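PDB 7A03: M32 carboxypeptidase from Chitinophagaceae bacterium, which probably acts as a metal-dependent carboxypeptidase, removing amino acids from the C-terminal ends of peptide chains. Local coordinates for residues D217-Q221 against M222-M226. Sequence-based numbering, arbitrary orientation. Where two conformers were deposited one is given.
Sequences DLLRQ and MGYDM
Over one face of the R220 guanidinium sits the terminal methyl of M226, CE, 3.6 Å above the plane and displaced toward the rim. The two side chains cross at about a right angle, and the same methyl touches the aliphatic part of the arginine, with M226 CE 3.7 Å from R220 CD. R220 can fold over the methyl because its chain bends at chi2 and chi3. The Y224 ring meets L219 obliquely, its CD2 3.9 Å from L219 CB, and the two side chains run side by side in the same direction. The ring runs along the leucine because chi1 of Y224, at -176°, turns CG away from the backbone N, and its hydroxyl is hydrogen-bonded to the backbone oxygens of V247 and R230. M226 CE also reaches L219 CB at 4.0 Å, so one methyl packs on both L219 and R220.

M222 N still makes a helical bond to L218 O (2.9 Å), whereas Y224 N reaches back five residues to L219 O (3.0 Å, 156° at the hydrogen). G223 N adds a weak bond to L219 O. A water donates to both R220 O and Y224 O, bridging the helix end and the departing chain. M222 and Y224 also pack on helix 258-277, which carries an HExxH sequence consistent with a metallopeptidase site, with no metal bound here. Positive phi at G223 (118°), the Y224 N to L219 O bond and the weak G223 N to R220 O bond identify a Schellman motif, ending helix 208-222 and directing the chain toward strand 229-233.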
loop_
_atom_site.group_PDB
_atom_site.type_symbol
_atom_site.label_atom_id
_atom_site.label_comp_id
_atom_site.label_asym_id
_atom_site.label_seq_id
_atom_site.Cartn_x
_atom_site.Cartn_y
_atom_site.Cartn_z
ATOM N N ASP A 217 19.254 4.972 11.554
ATOM C CA ASP A 217 19.010 5.263 12.963
ATOM C C ASP A 217 17.519 5.290 13.271
ATOM O O ASP A 217 17.072 4.732 14.279
ATOM C CB ASP A 217 19.616 6.620 13.307
ATOM C CG ASP A 217 21.114 6.574 13.501
ATOM O OD1 ASP A 217 21.716 5.487 13.402
ATOM O OD2 ASP A 217 21.686 7.655 13.765
ATOM N N LEU A 218 16.734 5.939 12.414
ATOM C CA LEU A 218 15.294 6.000 12.646
ATOM C C LEU A 218 14.669 4.612 12.609
ATOM O O LEU A 218 13.835 4.279 13.456
ATOM C CB LEU A 218 14.647 6.922 11.618
ATOM C CG LEU A 218 15.001 8.392 11.814
ATOM C CD1 LEU A 218 14.461 9.196 10.649
ATOM C CD2 LEU A 218 14.442 8.894 13.152
ATOM N N LEU A 219 15.070 3.781 11.648
ATOM C CA LEU A 219 14.549 2.419 11.604
ATOM C C LEU A 219 14.900 1.645 12.872
ATOM O O LEU A 219 14.048 0.948 13.439
ATOM C CB LEU A 219 15.104 1.698 10.376
ATOM C CG LEU A 219 14.537 2.158 9.021
ATOM C CD1 LEU A 219 15.425 1.632 7.885
ATOM C CD2 LEU A 219 13.103 1.664 8.909
ATOM N N ARG A 220 16.145 1.774 13.343
ATOM C CA ARG A 220 16.532 1.137 14.596
ATOM C C ARG A 220 15.643 1.617 15.739
ATOM O O ARG A 220 15.114 0.815 16.519
ATOM C CB ARG A 220 18.000 1.466 14.890
ATOM C CG ARG A 220 18.695 0.467 15.796
ATOM C CD ARG A 220 19.652 -0.402 14.993
ATOM N NE ARG A 220 20.666 0.391 14.304
ATOM C CZ ARG A 220 21.642 -0.130 13.565
ATOM N NH1 ARG A 220 21.732 -1.445 13.423
ATOM N NH2 ARG A 220 22.528 0.661 12.973
ATOM N N GLN A 221 15.448 2.932 15.837
ATOM C CA GLN A 221 14.657 3.477 16.935
ATOM C C GLN A 221 13.206 3.023 16.864
ATOM O O GLN A 221 12.564 2.843 17.907
ATOM C CB GLN A 221 14.742 4.998 16.939
ATOM C CG GLN A 221 16.146 5.542 17.229
ATOM C CD GLN A 221 16.238 7.035 16.976
ATOM O OE1 GLN A 221 15.256 7.753 17.156
ATOM N NE2 GLN A 221 17.407 7.505 16.556
ATOM N N MET A 222 12.679 2.819 15.649
ATOM C CA MET A 222 11.308 2.329 15.502
ATOM C C MET A 222 11.169 0.896 15.989
ATOM O O MET A 222 10.076 0.487 16.403
ATOM C CB MET A 222 10.861 2.409 14.041
ATOM C CG MET A 222 10.574 3.826 13.546
ATOM S SD MET A 222 10.542 3.924 11.748
ATOM C CE MET A 222 9.064 2.975 11.345
ATOM N N GLY A 223 12.253 0.118 15.942
ATOM C CA GLY A 223 12.212 -1.275 16.362
ATOM C C GLY A 223 12.528 -2.266 15.250
ATOM O O GLY A 223 12.335 -3.468 15.438
ATOM N N TYR A 224 12.990 -1.789 14.098
ATOM C CA TYR A 224 13.347 -2.687 13.005
ATOM C C TYR A 224 14.546 -3.536 13.417
ATOM O O TYR A 224 15.555 -3.016 13.909
ATOM C CB TYR A 224 13.693 -1.837 11.790
ATOM C CG TYR A 224 14.001 -2.568 10.490
ATOM C CD1 TYR A 224 13.253 -3.655 10.078
ATOM C CD2 TYR A 224 15.028 -2.120 9.666
ATOM C CE1 TYR A 224 13.542 -4.295 8.867
ATOM C CE2 TYR A 224 15.314 -2.743 8.470
ATOM C CZ TYR A 224 14.571 -3.830 8.088
ATOM O OH TYR A 224 14.858 -4.439 6.885
ATOM N N ASP A 225 14.421 -4.852 13.259
ATOM C CA ASP A 225 15.469 -5.780 13.689
ATOM C C ASP A 225 16.428 -5.942 12.517
ATOM O O ASP A 225 16.121 -6.631 11.536
ATOM C CB ASP A 225 14.837 -7.104 14.112
ATOM C CG ASP A 225 15.864 -8.141 14.564
ATOM O OD1 ASP A 225 17.076 -7.859 14.498
ATOM O OD2 ASP A 225 15.432 -9.237 14.989
ATOM N N MET A 226 17.585 -5.289 12.585
ATOM C CA MET A 226 18.522 -5.352 11.478
ATOM C C MET A 226 19.446 -6.570 11.527
ATOM O O MET A 226 20.397 -6.638 10.741
ATOM C CB MET A 226 19.256 -4.018 11.294
ATOM C CG MET A 226 18.423 -3.075 10.439
ATOM S SD MET A 226 19.028 -1.394 10.237
ATOM C CE MET A 226 18.189 -0.590 11.600
HETATM O O HOH W 1 15.922 -2.013 16.494
#